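Local coordinates for mandelate racemase/muconate lactonizing enzyme-like protein (Rubrobacter xylanophilus DSM 9941, PDB 2QQ6) that binds magnesium and probably works as a lyase of the mandelate racemase and muconate lactonizing enzyme group within the enolase superfamily, at residues 120-125 with 337-342; 286-291 with 311-316; 318-323 with 343-348. One frame throughout, in Å; residues are numbered along the deposited sequence.

Contact 1. Residues 120-125 with 337-342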
loop_
_atom_site.group_PDB
_atom_site.type_symbol
_atom_site.label_atom_id
_atom_site.label_comp_id
_atom_site.label_asym_id
_atom_site.label_seq_id
_atom_site.Cartn_x
_atom_site.Cartn_y
_atom_site.Cartn_z
ATOM N N ARG B 120 28.634 -18.249 -2.434
ATOM C CA ARG B 120 27.745 -19.398 -2.597
ATOM C C ARG B 120 26.943 -19.757 -1.346
ATOM O O ARG B 120 25.870 -20.351 -1.448
ATOM C CB ARG B 120 28.544 -20.613 -3.057
ATOM C CG ARG B 120 27.737 -21.558 -3.946
ATOM C CD ARG B 120 27.647 -21.043 -5.389
ATOM N NE ARG B 120 28.307 -21.963 -6.319
ATOM C CZ ARG B 120 28.669 -21.643 -7.564
ATOM N NH1 ARG B 120 28.438 -20.415 -8.031
ATOM N NH2 ARG B 120 29.268 -22.543 -8.350
ATOM N N ARG B 121 27.459 -19.413 -0.170
ATOM C CA ARG B 121 26.738 -19.699 1.067
ATOM C C ARG B 121 26.534 -18.409 1.848
ATOM O O ARG B 121 27.490 -17.650 2.078
ATOM C CB ARG B 121 27.486 -20.718 1.920
ATOM C CG ARG B 121 28.682 -20.189 2.674
ATOM C CD ARG B 121 29.224 -21.295 3.573
ATOM N NE ARG B 121 29.859 -20.788 4.785
ATOM C CZ ARG B 121 29.927 -21.480 5.917
ATOM N NH1 ARG B 121 29.398 -22.693 5.977
ATOM N NH2 ARG B 121 30.511 -20.959 6.991
ATOM N N VAL B 122 25.281 -18.181 2.252
ATOM C CA VAL B 122 24.891 -16.974 2.972
ATOM C C VAL B 122 24.613 -17.128 4.466
ATOM O O VAL B 122 23.908 -18.032 4.921
ATOM C CB VAL B 122 23.663 -16.301 2.294
ATOM C CG1 VAL B 122 23.647 -16.646 0.812
ATOM C CG2 VAL B 122 22.356 -16.704 2.985
ATOM N N ARG B 123 25.172 -16.190 5.215
ATOM C CA ARG B 123 25.049 -16.148 6.658
ATOM C C ARG B 123 23.723 -15.560 7.130
ATOM O O ARG B 123 23.211 -14.590 6.563
ATOM C CB ARG B 123 26.219 -15.344 7.204
ATOM C CG ARG B 123 26.171 -15.045 8.653
ATOM C CD ARG B 123 27.218 -14.009 8.924
ATOM N NE ARG B 123 27.150 -13.514 10.286
ATOM C CZ ARG B 123 27.793 -12.434 10.707
ATOM N NH1 ARG B 123 28.546 -11.745 9.859
ATOM N NH2 ARG B 123 27.686 -12.051 11.973
ATOM N N LEU B 124 23.180 -16.157 8.183
ATOM C CA LEU B 124 21.909 -15.724 8.752
ATOM C C LEU B 124 22.092 -15.117 10.128
ATOM O O LEU B 124 23.198 -15.114 10.674
ATOM C CB LEU B 124 20.972 -16.914 8.904
ATOM C CG LEU B 124 20.675 -17.743 7.672
ATOM C CD1 LEU B 124 20.098 -19.060 8.120
ATOM C CD2 LEU B 124 19.727 -16.997 6.754
ATOM N N TYR B 125 20.989 -14.594 10.665
ATOM C CA TYR B 125 20.944 -14.040 12.019
ATOM C C TYR B 125 19.648 -14.568 12.647
ATOM O O TYR B 125 18.631 -14.755 11.954
ATOM C CB TYR B 125 21.045 -12.493 12.027
ATOM C CG TYR B 125 19.822 -11.659 11.674
ATOM C CD1 TYR B 125 18.796 -11.465 12.599
ATOM C CD2 TYR B 125 19.751 -10.958 10.459
ATOM C CE1 TYR B 125 17.740 -10.591 12.338
ATOM C CE2 TYR B 125 18.693 -10.080 10.193
ATOM C CZ TYR B 125 17.696 -9.899 11.143
ATOM O OH TYR B 125 16.670 -9.002 10.931
ATOM N N SER B 337 27.118 -7.618 -3.934
ATOM C CA SER B 337 28.361 -7.462 -3.185
ATOM C C SER B 337 28.202 -6.947 -1.757
ATOM O O SER B 337 29.016 -7.258 -0.885
ATOM C CB SER B 337 29.318 -6.526 -3.935
ATOM O OG SER B 337 29.144 -5.175 -3.532
ATOM N N ASN B 338 27.163 -6.156 -1.518
ATOM C CA ASN B 338 26.950 -5.590 -0.196
ATOM C C ASN B 338 26.062 -6.405 0.736
ATOM O O ASN B 338 25.411 -5.847 1.618
ATOM C CB ASN B 338 26.400 -4.162 -0.309
ATOM C CG ASN B 338 25.195 -4.059 -1.229
ATOM O OD1 ASN B 338 24.399 -3.127 -1.107
ATOM N ND2 ASN B 338 25.064 -5.002 -2.165
ATOM N N PHE B 339 26.030 -7.720 0.558
ATOM C CA PHE B 339 25.215 -8.534 1.439
ATOM C C PHE B 339 25.893 -8.628 2.789
ATOM O O PHE B 339 27.119 -8.719 2.873
ATOM C CB PHE B 339 25.028 -9.945 0.900
ATOM C CG PHE B 339 24.434 -10.879 1.909
ATOM C CD1 PHE B 339 23.128 -10.696 2.360
ATOM C CD2 PHE B 339 25.201 -11.879 2.483
ATOM C CE1 PHE B 339 22.602 -11.491 3.377
ATOM C CE2 PHE B 339 24.678 -12.672 3.498
ATOM C CZ PHE B 339 23.376 -12.475 3.942
ATOM N N ALA B 340 25.083 -8.615 3.841
ATOM C CA ALA B 340 25.580 -8.700 5.209
ATOM C C ALA B 340 25.019 -9.935 5.924
ATOM O O ALA B 340 25.736 -10.912 6.107
ATOM C CB ALA B 340 25.209 -7.436 5.959
ATOM N N VAL B 341 23.751 -9.885 6.334
ATOM C CA VAL B 341 23.114 -11.019 7.002
ATOM C C VAL B 341 21.634 -11.108 6.713
ATOM O O VAL B 341 20.929 -10.099 6.662
ATOM C CB VAL B 341 23.251 -10.993 8.547
ATOM C CG1 VAL B 341 24.304 -12.004 8.999
ATOM C CG2 VAL B 341 23.577 -9.597 9.025
ATOM N N LEU B 342 21.167 -12.338 6.537
ATOM C CA LEU B 342 19.762 -12.592 6.267
ATOM C C LEU B 342 19.111 -13.034 7.582
ATOM O O LEU B 342 19.738 -13.688 8.421
ATOM C CB LEU B 342 19.625 -13.673 5.182
ATOM C CG LEU B 342 18.231 -14.190 4.838
ATOM C CD1 LEU B 342 17.314 -13.042 4.527
ATOM C CD2 LEU B 342 18.317 -15.127 3.668
#

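Contact 2. Residues 286-291 with 311-316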
loop_
_atom_site.group_PDB
_atom_site.type_symbol
_atom_site.label_atom_id
_atom_site.label_comp_id
_atom_site.label_asym_id
_atom_site.label_seq_id
_atom_site.Cartn_x
_atom_site.Cartn_y
_atom_site.Cartn_z
ATOM N N ASP B 286 22.101 3.204 8.244
ATOM C CA ASP B 286 23.463 2.714 8.229
ATOM C C ASP B 286 23.342 1.385 7.499
ATOM O O ASP B 286 24.248 0.975 6.786
ATOM C CB ASP B 286 23.970 2.498 9.651
ATOM C CG ASP B 286 24.461 3.775 10.290
ATOM O OD1 ASP B 286 25.665 4.092 10.130
ATOM O OD2 ASP B 286 23.645 4.465 10.941
ATOM N N TYR B 287 22.194 0.733 7.684
ATOM C CA TYR B 287 21.877 -0.546 7.057
ATOM C C TYR B 287 20.498 -0.471 6.438
ATOM O O TYR B 287 19.672 0.346 6.835
ATOM C CB TYR B 287 21.837 -1.677 8.073
ATOM C CG TYR B 287 23.172 -2.111 8.604
ATOM C CD1 TYR B 287 23.832 -1.374 9.584
ATOM C CD2 TYR B 287 23.781 -3.263 8.124
ATOM C CE1 TYR B 287 25.057 -1.776 10.065
ATOM C CE2 TYR B 287 25.006 -3.669 8.600
ATOM C CZ TYR B 287 25.637 -2.926 9.564
ATOM O OH TYR B 287 26.859 -3.327 10.023
ATOM N N VAL B 288 20.240 -1.351 5.477
ATOM C CA VAL B 288 18.950 -1.391 4.805
ATOM C C VAL B 288 18.442 -2.798 4.932
ATOM O O VAL B 288 19.224 -3.745 4.873
ATOM C CB VAL B 288 19.054 -1.104 3.313
ATOM C CG1 VAL B 288 17.772 -0.484 2.842
ATOM C CG2 VAL B 288 20.230 -0.218 3.027
HETATM N N MSE B 289 17.133 -2.949 5.082
HETATM C CA MSE B 289 16.593 -4.271 5.224
HETATM C C MSE B 289 15.191 -4.452 4.692
HETATM O O MSE B 289 14.247 -4.563 5.465
HETATM C CB MSE B 289 16.628 -4.665 6.682
HETATM C CG MSE B 289 15.946 -3.684 7.577
HETATM SE SE MSE B 289 15.883 -4.328 9.439
HETATM C CE MSE B 289 14.023 -5.043 9.458
ATOM N N PRO B 290 15.027 -4.479 3.364
ATOM C CA PRO B 290 13.675 -4.665 2.846
ATOM C C PRO B 290 13.349 -6.152 2.959
ATOM O O PRO B 290 14.189 -6.941 3.398
ATOM C CB PRO B 290 13.795 -4.190 1.404
ATOM C CG PRO B 290 15.169 -4.599 1.039
ATOM C CD PRO B 290 15.983 -4.236 2.270
ATOM N N ASP B 291 12.138 -6.538 2.576
ATOM C CA ASP B 291 11.734 -7.935 2.652
ATOM C C ASP B 291 11.317 -8.406 1.258
ATOM O O ASP B 291 10.245 -8.049 0.769
ATOM C CB ASP B 291 10.574 -8.072 3.647
ATOM C CG ASP B 291 10.286 -9.515 4.037
ATOM O OD1 ASP B 291 10.001 -10.336 3.137
ATOM O OD2 ASP B 291 10.332 -9.830 5.247
ATOM N N ASP B 311 25.980 3.904 -2.070
ATOM C CA ASP B 311 26.372 4.639 -0.871
ATOM C C ASP B 311 27.198 3.872 0.147
ATOM O O ASP B 311 27.402 4.356 1.251
ATOM C CB ASP B 311 25.137 5.208 -0.183
ATOM C CG ASP B 311 24.779 6.588 -0.681
ATOM O OD1 ASP B 311 25.518 7.549 -0.357
ATOM O OD2 ASP B 311 23.760 6.705 -1.401
ATOM N N TYR B 312 27.680 2.696 -0.240
ATOM C CA TYR B 312 28.489 1.833 0.623
ATOM C C TYR B 312 27.710 1.410 1.861
ATOM O O TYR B 312 28.263 1.337 2.966
ATOM C CB TYR B 312 29.797 2.528 1.036
ATOM C CG TYR B 312 30.636 2.994 -0.142
ATOM C CD1 TYR B 312 31.389 4.172 -0.069
ATOM C CD2 TYR B 312 30.619 2.302 -1.347
ATOM C CE1 TYR B 312 32.086 4.653 -1.174
ATOM C CE2 TYR B 312 31.313 2.774 -2.455
ATOM C CZ TYR B 312 32.036 3.949 -2.365
ATOM O OH TYR B 312 32.666 4.427 -3.479
ATOM N N ILE B 313 26.425 1.130 1.660
ATOM C CA ILE B 313 25.542 0.696 2.731
ATOM C C ILE B 313 25.178 -0.791 2.646
ATOM O O ILE B 313 24.748 -1.288 1.599
ATOM C CB ILE B 313 24.260 1.520 2.729
ATOM C CG1 ILE B 313 24.595 2.925 3.216
ATOM C CG2 ILE B 313 23.185 0.835 3.577
ATOM C CD1 ILE B 313 23.403 3.754 3.590
ATOM N N PRO B 314 25.349 -1.519 3.758
ATOM C CA PRO B 314 25.051 -2.950 3.839
ATOM C C PRO B 314 23.600 -3.327 3.554
ATOM O O PRO B 314 22.675 -2.634 3.960
ATOM C CB PRO B 314 25.466 -3.297 5.262
ATOM C CG PRO B 314 26.589 -2.339 5.526
ATOM C CD PRO B 314 26.029 -1.063 4.983
ATOM N N PHE B 315 23.427 -4.448 2.861
ATOM C CA PHE B 315 22.118 -4.985 2.506
ATOM C C PHE B 315 21.798 -6.207 3.385
ATOM O O PHE B 315 22.435 -7.255 3.266
ATOM C CB PHE B 315 22.134 -5.400 1.038
ATOM C CG PHE B 315 20.856 -6.023 0.563
ATOM C CD1 PHE B 315 19.693 -5.271 0.471
ATOM C CD2 PHE B 315 20.819 -7.362 0.190
ATOM C CE1 PHE B 315 18.519 -5.839 0.001
ATOM C CE2 PHE B 315 19.649 -7.938 -0.281
ATOM C CZ PHE B 315 18.498 -7.180 -0.372
ATOM N N ALA B 316 20.812 -6.073 4.264
ATOM C CA ALA B 316 20.442 -7.166 5.159
ATOM C C ALA B 316 18.932 -7.294 5.222
ATOM O O ALA B 316 18.305 -6.837 6.167
ATOM C CB ALA B 316 21.000 -6.900 6.545
#

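Contact 3. Residues 318-323 with 343-348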
loop_
_atom_site.group_PDB
_atom_site.type_symbol
_atom_site.label_atom_id
_atom_site.label_comp_id
_atom_site.label_asym_id
_atom_site.label_seq_id
_atom_site.Cartn_x
_atom_site.Cartn_y
_atom_site.Cartn_z
ATOM N N HIS B 318 14.967 -8.294 5.610
ATOM C CA HIS B 318 14.117 -8.740 6.712
ATOM C C HIS B 318 13.461 -10.015 6.177
ATOM O O HIS B 318 12.991 -10.042 5.043
ATOM C CB HIS B 318 13.084 -7.630 7.015
ATOM C CG HIS B 318 12.064 -7.976 8.063
ATOM N ND1 HIS B 318 10.775 -8.361 7.752
ATOM C CD2 HIS B 318 12.125 -7.939 9.416
ATOM C CE1 HIS B 318 10.090 -8.541 8.865
ATOM N NE2 HIS B 318 10.885 -8.292 9.891
ATOM N N ASN B 319 13.454 -11.072 6.977
ATOM C CA ASN B 319 12.887 -12.341 6.547
ATOM C C ASN B 319 11.970 -12.923 7.600
ATOM O O ASN B 319 12.360 -13.073 8.758
ATOM C CB ASN B 319 14.012 -13.343 6.271
ATOM C CG ASN B 319 13.521 -14.621 5.614
ATOM O OD1 ASN B 319 12.535 -15.223 6.038
ATOM N ND2 ASN B 319 14.221 -15.048 4.575
ATOM N N VAL B 320 10.759 -13.278 7.192
ATOM C CA VAL B 320 9.797 -13.855 8.117
ATOM C C VAL B 320 9.008 -14.952 7.409
ATOM O O VAL B 320 7.854 -15.223 7.743
ATOM C CB VAL B 320 8.839 -12.762 8.637
ATOM C CG1 VAL B 320 7.817 -12.409 7.575
ATOM C CG2 VAL B 320 8.183 -13.212 9.903
ATOM N N SER B 321 9.639 -15.587 6.427
ATOM C CA SER B 321 8.975 -16.641 5.669
ATOM C C SER B 321 9.592 -18.019 5.872
ATOM O O SER B 321 10.621 -18.163 6.532
ATOM C CB SER B 321 8.968 -16.286 4.179
ATOM O OG SER B 321 8.246 -15.088 3.961
ATOM N N SER B 322 8.941 -19.025 5.293
ATOM C CA SER B 322 9.357 -20.423 5.381
ATOM C C SER B 322 10.553 -20.717 4.471
ATOM O O SER B 322 11.169 -19.793 3.941
ATOM C CB SER B 322 8.182 -21.310 4.988
ATOM O OG SER B 322 7.863 -21.122 3.627
ATOM N N PRO B 323 10.895 -22.006 4.276
ATOM C CA PRO B 323 12.037 -22.317 3.412
ATOM C C PRO B 323 11.919 -21.761 1.988
ATOM O O PRO B 323 12.928 -21.448 1.352
ATOM C CB PRO B 323 12.076 -23.845 3.433
ATOM C CG PRO B 323 11.547 -24.175 4.778
ATOM C CD PRO B 323 10.375 -23.241 4.894
ATOM N N GLU B 343 17.852 -12.652 7.764
ATOM C CA GLU B 343 17.135 -12.990 8.975
ATOM C C GLU B 343 16.439 -14.333 8.940
ATOM O O GLU B 343 15.951 -14.778 7.900
ATOM C CB GLU B 343 16.093 -11.917 9.290
ATOM C CG GLU B 343 15.007 -12.390 10.250
ATOM C CD GLU B 343 14.087 -11.277 10.703
ATOM O OE1 GLU B 343 13.857 -10.338 9.914
ATOM O OE2 GLU B 343 13.581 -11.348 11.847
ATOM N N TRP B 344 16.415 -14.979 10.103
ATOM C CA TRP B 344 15.724 -16.243 10.283
ATOM C C TRP B 344 14.877 -15.932 11.510
ATOM O O TRP B 344 15.386 -15.440 12.517
ATOM C CB TRP B 344 16.695 -17.396 10.554
ATOM C CG TRP B 344 15.979 -18.721 10.685
ATOM C CD1 TRP B 344 15.056 -19.248 9.818
ATOM C CD2 TRP B 344 16.106 -19.670 11.753
ATOM N NE1 TRP B 344 14.602 -20.459 10.282
ATOM C CE2 TRP B 344 15.231 -20.743 11.468
ATOM C CE3 TRP B 344 16.877 -19.720 12.924
ATOM C CZ2 TRP B 344 15.105 -21.853 12.311
ATOM C CZ3 TRP B 344 16.751 -20.823 13.760
ATOM C CH2 TRP B 344 15.872 -21.874 13.449
ATOM N N HIS B 345 13.583 -16.195 11.410
ATOM C CA HIS B 345 12.651 -15.895 12.486
ATOM C C HIS B 345 11.926 -17.171 12.927
ATOM O O HIS B 345 10.829 -17.103 13.482
ATOM C CB HIS B 345 11.657 -14.850 11.955
ATOM C CG HIS B 345 10.866 -14.142 13.011
ATOM N ND1 HIS B 345 9.891 -14.763 13.764
ATOM C CD2 HIS B 345 10.877 -12.846 13.408
ATOM C CE1 HIS B 345 9.337 -13.881 14.580
ATOM N NE2 HIS B 345 9.917 -12.710 14.383
ATOM N N ALA B 346 12.539 -18.335 12.702
ATOM C CA ALA B 346 11.887 -19.599 13.054
ATOM C C ALA B 346 12.606 -20.508 14.051
ATOM O O ALA B 346 12.449 -21.730 14.010
ATOM C CB ALA B 346 11.591 -20.379 11.789
ATOM N N ILE B 347 13.375 -19.916 14.957
ATOM C CA ILE B 347 14.107 -20.688 15.949
ATOM C C ILE B 347 13.122 -21.416 16.870
ATOM O O ILE B 347 13.464 -22.404 17.510
ATOM C CB ILE B 347 15.033 -19.745 16.780
ATOM C CG1 ILE B 347 16.350 -20.442 17.116
ATOM C CG2 ILE B 347 14.343 -19.303 18.061
ATOM C CD1 ILE B 347 16.219 -21.667 17.982
ATOM N N ASP B 348 11.883 -20.939 16.903
ATOM C CA ASP B 348 10.868 -21.512 17.782
ATOM C C ASP B 348 9.886 -22.526 17.195
ATOM O O ASP B 348 8.962 -22.953 17.890
ATOM C CB ASP B 348 10.073 -20.379 18.439
ATOM C CG ASP B 348 9.102 -19.706 17.477
ATOM O OD1 ASP B 348 9.501 -19.400 16.326
ATOM O OD2 ASP B 348 7.941 -19.474 17.876
#

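Contact 1. Residues 120-125 with 337-342
Leu-342 is held between Arg-123 and Tyr-125 by two backbone hydrogen bonds. Leu-342 N donates to Arg-123 O at 3.0 Å, almost straight at 174°, and Leu-342 O accepts from Tyr-125 N at 2.7 Å. This is parallel pairing, in which strand 342-344 meets strand 121-127 and so joins the end of the enolase-type barrel to its beginning.

A second kind of contact uses the rim of an aromatic ring. The edge of the Phe-339 ring turns to Arg-123 O, which lies in the ring plane 3.4 Å from Phe-339 CZ, while Phe-339 CE2 rests 4.0 Å from Val-122 CB.

Apolar packing completes the joint. Leu-124 and Leu-342 lie side by side and point the same way, with Leu-124 CD2 3.7 Å from Leu-342 CB. Val-341 CB sits at the edge of the Tyr-125 ring. Arg-123, its CG anti to the backbone N (chi1 172°), runs out extended, and Val-341 CG1 covers one face of its guanidinium, 3.5 Å from Arg-123 NE. The far end of that arginine forms a salt bridge with Glu-212, and Tyr-125 OH bonds to Lys-169.

The backbone thus fixes the register, while the polar ends of Arg-123 and Tyr-125 are left to serve neighbouring barrel strands.

Contact 2. Residues 286-291 with 311-316
Val-288 O accepts the backbone N of Ala-316 at 2.9 Å, with an angle of 164° at the hydrogen. Val-288 also donates, through its own N, to Pro-314 O, the distance from Val-288 N being 3.1 Å. Together the two bonds form a single bridge between Val-288 and Phe-315. In this way the chain leaving helix 298-310 comes back beside strand 287-288, in the manner of the beta-alpha-beta crossover of a TIM-type barrel, although segment 311-316 is not itself a regular strand.

On the outer part of the contact, the Tyr-287 ring and Pro-314 cross obliquely. Pro-314 CB lies 3.3 Å from Tyr-287 CD2, Pro-314 CG lies 3.7 Å from Tyr-287 CE2, and Pro-314 CD stands over one face of the ring. The ring also meets that of Trp-240, their planes at about 45°. An alanine here would probably open a gap beside Pro-314 and leave Trp-240 without its aromatic mate.

Further along, Phe-315 and Pro-290 cross at about a right angle, Phe-315 CE1 being 3.7 Å from Pro-290 CG, and both pack against helix 298-310. The end of selenomethionine Met-289 leaves segment 311-316, and its side chain touches Glu-268 of the magnesium site.

The two bridge bonds are only part of the backbone pairing, since segment 286-291 also bonds to strand 264-266 at Ile-264 and Ala-266. A proline meets a ring at both ends, and the side chain of Met-289 reaches to about 4 Å from the magnesium ion.

Contact 3. Residues 318-323 with 343-348
Glu-343 and Asn-319 meet through a side chain to backbone hydrogen bond: Asn-319 N donates to Glu-343 OE1 at 3.1 Å, approaching from above the carboxylate plane, 36° out of it. Glu-343 CG is anti to the backbone N (chi1 161°), and the chain runs on extended, which carries the carboxylate alongside His-318. The two side chains point the same way with their planes 75° apart, and His-318 CD2 lies 3.0 Å from Glu-343 OE1. The other oxygen, Glu-343 OE2, lies in the plane of the His-345 imidazole, at its edge, while Val-320 CG2 stands over one face of that ring, 4.2 Å from His-345 CG.

These groups line the mouth of the barrel, and the side chain of His-318 is about 4 Å from a bound magnesium ion. His-318 ND1 is hydrogen-bonded to Asp-291, a pairing that recalls the His-Asp dyad of mandelate racemase; a similar role here is only inferred.

Behind this first shell, the backbone of segment 318-323 is shaped by an Asx turn, in which Asn-319 OD1 accepts from Ser-321 N at 2.9 Å. One residue later Ser-322 takes the N-cap position of helix 323-334. Its OG bonds to Glu-37 in the N-terminal domain.

Contacts 1 and 3 are buried, whereas contact 2 is only partly so, its Tyr-287 and Pro-314 end being nearer solvent. Contacts 1 and 2 are barrel-wall joints made mainly of backbone hydrogen bonds and apolar packing, and they meet where Asn-338 O and Ala-340 N probably pair with Phe-315. Contact 3 lies closer to the centre of the chain and relies on a carboxylate that accepts a backbone N-H, with imidazoles beside it. It shares strand 342-344 with contact 1, and Tyr-125 OH probably bonds to Glu-343. Contact 2 reaches contact 3 through Pro-290 and His-318. In contact 3 a side-chain carboxylate replaces the backbone carbonyl as acceptor, while Met-289 and His-318 both lie near the magnesium ion.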